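Local coordinates for putative secreted protein (Streptomyces sp. SirexAA-E, PDB 4PEY) that hydrolyses laminarin and laminarioligosaccharides from their non-reducing ends as a secreted exo-beta-1,3-glucanase, producing glucose and laminaribiose, at residues G188-M192 / G493-Y497; D524-L530 / T552-V558. The protein carries 1 engineered substitution. All blocks are in the same frame, centred on the assembly; numbering follows the deposited sequence.

How the interactions relate
Both contacts are largely buried and lie next to each other, their centres about 7 Å apart, on the same side of the chain's centre. Interaction 1 joins the two parallel beta-helices through side chains: an edge-to-face aromatic pair, one weak hydrogen bond and a water. Interaction 2 stays within the second beta-helix, where the last strand of the sheet adds antiparallel to 524-530 through main-chain hydrogen bonds; its 552-558 side reaches the surface. Strands 489-498 and 520-529 are neighbours: Met-494 N lies 3.0 Å from Asp-524 O and Met-494 O 2.9 Å from Leu-526 N, both probable hydrogen bonds. Trp-190 links the two, with its CZ2 3.5 Å from Thr-552 CG2 beside the bound sugar.

Interaction 1 of 2, residues G188-M192 / G493-Y497; sequences GVWNM and GMGSY
Asn-191, Tyr-497 and Trp-190 make this contact, which bridges two parallel beta-helices, the paired domains of a GH55 glucanase. Residues 493-497 run extended from a corner at Gly-493 (phi/psi 71/70), whereas 188-192 is a loop up to Trp-190 that enters a strand at Asn-191. The backbones stay apart: the closest CA atoms, those of Asn-191 and Gly-493, are 6.4 Å from each other, so side chains span the gap. Asn-191, chi1 t, points its amide across, and ND2 gives a weak hydrogen bond to Gly-493 O (3.0 Å, 145°), while OD1 is held by Thr-193. The same ND2 donates to a water at 2.9 Å, and that water donates to Tyr-497 OH at 2.8 Å; the hydroxyl also bonds Gln-174. Trp-190 (chi1 m, chi2 -17°) sets the edge of its six-membered ring against the face of Tyr-497 (chi1 m at -38°, chi2 -43°) in a T-shaped stack, centroids 5.0 Å apart, planes at 67° and Trp-190 CE3 3.7 Å from Tyr-497 CZ. The pair stands at the active site: the indole is about 4 Å from a bound glucose and 3 Å from the side chain of substrate-binding Gln-173, and the side chain of Tyr-497 is about 5 Å from that of Ala-458, an engineered residue at the inferred proton-donor position. Around them, strand 450-458 meets Asn-191 through Phe-454 and Tyr-497 through Gln-456, while strand 520-529 packs Leu-526 on Trp-190 and Val-528 on Tyr-497.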
ATOM      1  N   GLY A 188      18.813  -6.557  -7.557  1.00 14.54           N
ATOM      2  CA  GLY A 188      18.364  -5.435  -6.751  1.00 14.72           C
ATOM      3  C   GLY A 188      18.903  -4.152  -7.352  1.00 17.26           C
ATOM      4  O   GLY A 188      20.003  -4.141  -7.895  1.00 22.41           O
ATOM      5  N   VAL A 189      18.130  -3.075  -7.264  1.00 14.29           N
ATOM      6  CA  VAL A 189      18.528  -1.793  -7.838  1.00 14.08           C
ATOM      7  C   VAL A 189      18.903  -0.817  -6.717  1.00 14.60           C
ATOM      8  O   VAL A 189      20.095  -0.581  -6.496  1.00 15.99           O
ATOM      9  CB  VAL A 189      17.415  -1.233  -8.746  1.00 15.01           C
ATOM     10  CG1 VAL A 189      17.782   0.147  -9.290  1.00 15.31           C
ATOM     11  CG2 VAL A 189      17.177  -2.212  -9.895  1.00 16.93           C
ATOM     12  N   TRP A 190      17.916  -0.285  -5.988  1.00 13.60           N
ATOM     13  CA  TRP A 190      18.219   0.592  -4.846  1.00 12.58           C
ATOM     14  C   TRP A 190      17.865  -0.008  -3.483  1.00 12.72           C
ATOM     15  O   TRP A 190      18.581   0.224  -2.506  1.00 13.48           O
ATOM     16  CB  TRP A 190      17.495   1.939  -4.964  1.00 13.81           C
ATOM     17  CG  TRP A 190      17.873   2.760  -6.167  1.00 12.62           C
ATOM     18  CD1 TRP A 190      18.972   2.614  -6.965  1.00 14.41           C
ATOM     19  CD2 TRP A 190      17.110   3.833  -6.721  1.00 13.07           C
ATOM     20  NE1 TRP A 190      18.946   3.546  -7.978  1.00 15.70           N
ATOM     21  CE2 TRP A 190      17.815   4.312  -7.846  1.00 14.86           C
ATOM     22  CE3 TRP A 190      15.911   4.453  -6.358  1.00 12.33           C
ATOM     23  CZ2 TRP A 190      17.345   5.363  -8.629  1.00 14.31           C
ATOM     24  CZ3 TRP A 190      15.448   5.499  -7.129  1.00 13.24           C
ATOM     25  CH2 TRP A 190      16.164   5.946  -8.255  1.00 13.82           C
ATOM     26  N   ASN A 191      16.766  -0.758  -3.405  1.00 12.55           N
ATOM     27  CA  ASN A 191      16.288  -1.231  -2.105  1.00 12.02           C
ATOM     28  C   ASN A 191      15.299  -2.370  -2.240  1.00 11.60           C
ATOM     29  O   ASN A 191      14.097  -2.131  -2.354  1.00 11.60           O
ATOM     30  CB  ASN A 191      15.640  -0.078  -1.322  1.00 13.36           C
ATOM     31  CG  ASN A 191      14.966  -0.538  -0.027  1.00 11.50           C
ATOM     32  OD1 ASN A 191      15.312  -1.576   0.537  1.00 13.16           O
ATOM     33  ND2 ASN A 191      13.981   0.233   0.433  1.00 13.02           N
ATOM     34  N   MET A 192      15.773  -3.591  -2.255  1.00 13.38           N
ATOM     35  CA  MET A 192      14.923  -4.752  -2.208  1.00 12.40           C
ATOM     36  C   MET A 192      14.914  -5.365  -0.813  1.00 10.50           C
ATOM     37  O   MET A 192      15.921  -5.820  -0.327  1.00 12.89           O
ATOM     38  CB  MET A 192      15.364  -5.800  -3.243  1.00 15.96           C
ATOM     39  CG  MET A 192      14.960  -5.574  -4.696  1.00 24.94           C
ATOM     40  SD  MET A 192      15.177  -3.892  -5.391  1.00 26.85           S
ATOM     41  CE  MET A 192      14.401  -4.104  -6.990  1.00 22.24           C
ATOM     42  N   GLY A 493      15.623  -1.048   5.648  1.00 11.79           N
ATOM     43  CA  GLY A 493      15.413  -0.975   4.206  1.00 12.26           C
ATOM     44  C   GLY A 493      14.602   0.242   3.799  1.00 10.42           C
ATOM     45  O   GLY A 493      13.449   0.123   3.361  1.00 11.64           O
ATOM     46  N   MET A 494      15.208   1.420   3.925  1.00 11.01           N
ATOM     47  CA  MET A 494      14.451   2.665   3.835  1.00 10.93           C
ATOM     48  C   MET A 494      15.131   3.671   2.928  1.00 11.73           C
ATOM     49  O   MET A 494      16.320   3.947   3.085  1.00 12.63           O
ATOM     50  CB  MET A 494      14.272   3.271   5.232  1.00 13.09           C
ATOM     51  CG  MET A 494      13.796   2.262   6.276  1.00 12.64           C
ATOM     52  SD  MET A 494      13.696   2.928   7.941  1.00 15.65           S
ATOM     53  CE  MET A 494      12.281   3.961   7.781  1.00 14.03           C
ATOM     54  N   GLY A 495      14.363   4.239   1.999  1.00 11.32           N
ATOM     55  CA  GLY A 495      14.904   5.189   1.039  1.00 11.02           C
ATOM     56  C   GLY A 495      14.055   6.429   0.844  1.00 11.54           C
ATOM     57  O   GLY A 495      12.820   6.354   0.848  1.00 13.34           O
ATOM     58  N   SER A 496      14.725   7.568   0.674  1.00 10.82           N
ATOM     59  CA  SER A 496      14.072   8.834   0.346  1.00 10.90           C
ATOM     60  C   SER A 496      14.725   9.432  -0.895  1.00 10.69           C
ATOM     61  O   SER A 496      15.950   9.513  -0.953  1.00 11.78           O
ATOM     62  CB  SER A 496      14.169   9.815   1.522  1.00 11.15           C
ATOM     63  OG  SER A 496      13.664  11.099   1.175  1.00 12.34           O
ATOM     64  N   TYR A 497      13.919   9.844  -1.874  1.00 10.63           N
ATOM     65  CA  TYR A 497      14.443  10.361  -3.148  1.00 10.37           C
ATOM     66  C   TYR A 497      14.008  11.811  -3.345  1.00 10.64           C
ATOM     67  O   TYR A 497      12.914  12.190  -2.926  1.00 12.42           O
ATOM     68  CB  TYR A 497      13.967   9.514  -4.340  1.00 11.59           C
ATOM     69  CG  TYR A 497      13.903   8.030  -4.058  1.00 11.84           C
ATOM     70  CD1 TYR A 497      14.916   7.382  -3.351  1.00 10.96           C
ATOM     71  CD2 TYR A 497      12.823   7.271  -4.495  1.00 11.00           C
ATOM     72  CE1 TYR A 497      14.845   6.028  -3.069  1.00 12.32           C
ATOM     73  CE2 TYR A 497      12.741   5.921  -4.212  1.00 12.04           C
ATOM     74  CZ  TYR A 497      13.760   5.300  -3.512  1.00 11.44           C
ATOM     75  OH  TYR A 497      13.680   3.947  -3.239  1.00 12.59           O
TER
HETATM   76  O   HOH W   1      12.905   2.587  -0.893  1.00 14.65           O

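Interaction 2 of 2, residues D524-L530 / T552-V558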
ATOM      1  N   ASP A 524      20.240  -0.197   6.745  1.00 13.17           N
ATOM      2  CA  ASP A 524      20.140  -0.042   5.295  1.00 12.74           C
ATOM      3  C   ASP A 524      19.278   1.166   4.909  1.00 11.07           C
ATOM      4  O   ASP A 524      18.156   1.027   4.411  1.00 13.33           O
ATOM      5  CB  ASP A 524      19.597  -1.330   4.647  1.00 12.25           C
ATOM      6  CG  ASP A 524      20.434  -2.558   4.972  1.00 13.19           C
ATOM      7  OD1 ASP A 524      21.529  -2.403   5.543  1.00 14.63           O
ATOM      8  OD2 ASP A 524      19.999  -3.690   4.642  1.00 13.84           O
ATOM      9  N   LEU A 525      19.837   2.351   5.138  1.00 12.23           N
ATOM     10  CA  LEU A 525      19.236   3.622   4.735  1.00 11.66           C
ATOM     11  C   LEU A 525      19.860   4.134   3.444  1.00 11.60           C
ATOM     12  O   LEU A 525      21.047   3.907   3.185  1.00 13.30           O
ATOM     13  CB  LEU A 525      19.434   4.681   5.818  1.00 12.10           C
ATOM     14  CG  LEU A 525      18.876   4.398   7.211  1.00 13.35           C
ATOM     15  CD1 LEU A 525      19.185   5.561   8.141  1.00 15.29           C
ATOM     16  CD2 LEU A 525      17.382   4.137   7.138  1.00 15.47           C
ATOM     17  N   LEU A 526      19.081   4.856   2.646  1.00 11.31           N
ATOM     18  CA  LEU A 526      19.643   5.501   1.461  1.00 11.52           C
ATOM     19  C   LEU A 526      18.860   6.740   1.074  1.00 10.32           C
ATOM     20  O   LEU A 526      17.651   6.839   1.333  1.00 11.88           O
ATOM     21  CB  LEU A 526      19.693   4.491   0.306  1.00 13.50           C
ATOM     22  CG  LEU A 526      18.354   3.886  -0.132  1.00 14.33           C
ATOM     23  CD1 LEU A 526      18.125   3.928  -1.647  1.00 16.01           C
ATOM     24  CD2 LEU A 526      18.186   2.486   0.463  1.00 15.35           C
ATOM     25  N   VAL A 527      19.564   7.696   0.474  1.00 11.39           N
ATOM     26  CA  VAL A 527      18.908   8.829  -0.171  1.00 11.25           C
ATOM     27  C   VAL A 527      19.422   8.949  -1.604  1.00 11.33           C
ATOM     28  O   VAL A 527      20.549   8.553  -1.915  1.00 12.80           O
ATOM     29  CB  VAL A 527      19.114  10.161   0.601  1.00 11.70           C
ATOM     30  CG1 VAL A 527      18.508  10.063   2.001  1.00 13.85           C
ATOM     31  CG2 VAL A 527      20.597  10.558   0.664  1.00 13.30           C
ATOM     32  N   VAL A 528      18.576   9.467  -2.488  1.00 10.88           N
ATOM     33  CA  VAL A 528      18.911   9.520  -3.907  1.00 11.33           C
ATOM     34  C   VAL A 528      18.375  10.805  -4.518  1.00 10.72           C
ATOM     35  O   VAL A 528      17.194  11.130  -4.333  1.00 12.53           O
ATOM     36  CB  VAL A 528      18.312   8.328  -4.710  1.00 12.71           C
ATOM     37  CG1 VAL A 528      18.945   8.265  -6.091  1.00 14.88           C
ATOM     38  CG2 VAL A 528      18.474   6.992  -3.976  1.00 13.91           C
ATOM     39  N   SER A 529      19.235  11.542  -5.221  1.00 11.60           N
ATOM     40  CA  SER A 529      18.779  12.648  -6.054  1.00 11.71           C
ATOM     41  C   SER A 529      18.481  12.134  -7.448  1.00 11.60           C
ATOM     42  O   SER A 529      19.336  11.509  -8.071  1.00 13.30           O
ATOM     43  CB  SER A 529      19.833  13.759  -6.136  1.00 13.52           C
ATOM     44  OG  SER A 529      19.502  14.700  -7.148  1.00 14.26           O
ATOM     45  N   LEU A 530      17.280  12.411  -7.946  1.00 11.56           N
ATOM     46  CA  LEU A 530      16.907  11.950  -9.274  1.00 12.24           C
ATOM     47  C   LEU A 530      17.400  12.955 -10.323  1.00 13.29           C
ATOM     48  O   LEU A 530      16.838  14.047 -10.489  1.00 15.65           O
ATOM     49  CB  LEU A 530      15.386  11.734  -9.357  1.00 13.78           C
ATOM     50  CG  LEU A 530      14.809  10.847  -8.235  1.00 13.84           C
ATOM     51  CD1 LEU A 530      13.297  10.730  -8.338  1.00 17.82           C
ATOM     52  CD2 LEU A 530      15.474   9.462  -8.228  1.00 15.00           C
ATOM     53  N   THR A 552      22.337  10.005 -10.376  1.00 12.70           N
ATOM     54  CA  THR A 552      21.356   9.246  -9.584  1.00 13.73           C
ATOM     55  C   THR A 552      22.017   8.038  -8.884  1.00 13.91           C
ATOM     56  O   THR A 552      21.504   6.909  -8.891  1.00 15.34           O
ATOM     57  CB  THR A 552      20.150   8.804 -10.479  1.00 14.47           C
ATOM     58  OG1 THR A 552      19.710   9.920 -11.270  1.00 14.66           O
ATOM     59  CG2 THR A 552      18.968   8.335  -9.635  1.00 15.17           C
ATOM     60  N   ILE A 553      23.155   8.300  -8.248  1.00 14.62           N
ATOM     61  CA  ILE A 553      23.830   7.306  -7.414  1.00 14.79           C
ATOM     62  C   ILE A 553      23.410   7.462  -5.945  1.00 13.61           C
ATOM     63  O   ILE A 553      23.559   8.542  -5.367  1.00 14.62           O
ATOM     64  CB  ILE A 553      25.363   7.433  -7.527  1.00 18.41           C
ATOM     65  CG1 ILE A 553      25.809   7.257  -8.983  1.00 21.13           C
ATOM     66  CG2 ILE A 553      26.054   6.433  -6.612  1.00 19.94           C
ATOM     67  CD1 ILE A 553      27.297   7.431  -9.185  1.00 24.50           C
ATOM     68  N   PRO A 554      22.869   6.392  -5.336  1.00 14.00           N
ATOM     69  CA  PRO A 554      22.456   6.507  -3.931  1.00 13.81           C
ATOM     70  C   PRO A 554      23.600   6.801  -2.964  1.00 13.70           C
ATOM     71  O   PRO A 554      24.733   6.338  -3.167  1.00 16.78           O
ATOM     72  CB  PRO A 554      21.859   5.131  -3.625  1.00 14.05           C
ATOM     73  CG  PRO A 554      21.425   4.597  -4.948  1.00 15.09           C
ATOM     74  CD  PRO A 554      22.436   5.116  -5.935  1.00 15.30           C
ATOM     75  N   SER A 555      23.291   7.571  -1.925  1.00 11.95           N
ATOM     76  CA  SER A 555      24.148   7.691  -0.746  1.00 11.45           C
ATOM     77  C   SER A 555      23.562   6.801   0.346  1.00 13.20           C
ATOM     78  O   SER A 555      22.379   6.901   0.661  1.00 13.10           O
ATOM     79  CB  SER A 555      24.243   9.142  -0.277  1.00 14.44           C
ATOM     80  OG  SER A 555      25.060   9.243   0.876  1.00 15.17           O
ATOM     81  N   GLN A 556      24.398   5.942   0.923  1.00 14.46           N
ATOM     82  CA  GLN A 556      23.931   4.862   1.792  1.00 14.92           C
ATOM     83  C   GLN A 556      24.518   4.895   3.194  1.00 15.77           C
ATOM     84  O   GLN A 556      25.662   5.312   3.398  1.00 16.67           O
ATOM     85  CB  GLN A 556      24.267   3.508   1.156  1.00 16.25           C
ATOM     86  CG  GLN A 556      23.657   3.313  -0.224  1.00 17.46           C
ATOM     87  CD  GLN A 556      24.376   2.250  -1.033  1.00 19.25           C
ATOM     88  OE1 GLN A 556      25.606   2.123  -0.972  1.00 22.50           O
ATOM     89  NE2 GLN A 556      23.613   1.474  -1.792  1.00 20.02           N
ATOM     90  N   VAL A 557      23.730   4.424   4.158  1.00 14.80           N
ATOM     91  CA  VAL A 557      24.228   4.169   5.505  1.00 15.24           C
ATOM     92  C   VAL A 557      23.768   2.774   5.899  1.00 14.78           C
ATOM     93  O   VAL A 557      22.571   2.499   5.911  1.00 15.60           O
ATOM     94  CB  VAL A 557      23.719   5.220   6.526  1.00 16.04           C
ATOM     95  CG1 VAL A 557      23.946   4.740   7.950  1.00 16.38           C
ATOM     96  CG2 VAL A 557      24.405   6.571   6.291  1.00 16.36           C
ATOM     97  N   VAL A 558      24.706   1.886   6.207  1.00 14.65           N
ATOM     98  CA  VAL A 558      24.347   0.503   6.539  1.00 14.51           C
ATOM     99  C   VAL A 558      23.743   0.386   7.945  1.00 13.82           C
ATOM    100  O   VAL A 558      22.739  -0.320   8.143  1.00 14.02           O
ATOM    101  CB  VAL A 558      25.565  -0.446   6.430  1.00 16.19           C
ATOM    102  CG1 VAL A 558      25.181  -1.855   6.871  1.00 18.05           C
ATOM    103  CG2 VAL A 558      26.100  -0.458   5.005  1.00 17.56           C
TER
HETATM  104  O   HOH W   2      21.571  12.579  -9.330  1.00 14.27           O
HETATM  105  O   HOH W   3      21.892  10.710  -5.984  1.00 15.15           O
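Thr-552 starts the segment at the sugar-binding end. Its CG2 packs 3.5 Å from Val-528 CG1 and 3.9 Å from Leu-530 CD2, its OG1 bonds Gly-531 N, and both Thr-552 and Leu-530 touch bound glucose units. Direct strand pairing has not yet begun here: one water joins Thr-552 N (2.9 Å) to Ser-529 O (2.8 Å), and a second joins Ile-553 O (2.8 Å) to Ser-529 N (2.9 Å). Pro-554, which has no amide hydrogen to give, sets CB 3.9 Å from Val-528 CG2. Regular antiparallel pairing opens at Ser-555, whose N and O bond Val-527 O and N, each at 2.9 Å; its OG goes to Asp-545 O. Gln-556 faces Leu-526 in a non-hydrogen-bonded pair, Gln-556 CG 4.2 Å from Leu-526 CB. Val-557 pairs with Leu-525, N to O at 2.9 Å and O to N at 2.8 Å, and its side chain shares a sheet face with Leu-525, Val-527 and Ser-555. At the corner, Val-558 O takes Asp-524 N at 2.9 Å. Main-chain hydrogen bonds thus hold this closing antiparallel strand in place, Leu-525 opposite Val-557 and Val-527 opposite Ser-555, while water and apolar contacts hold the less regular end that lines the glucan pocket.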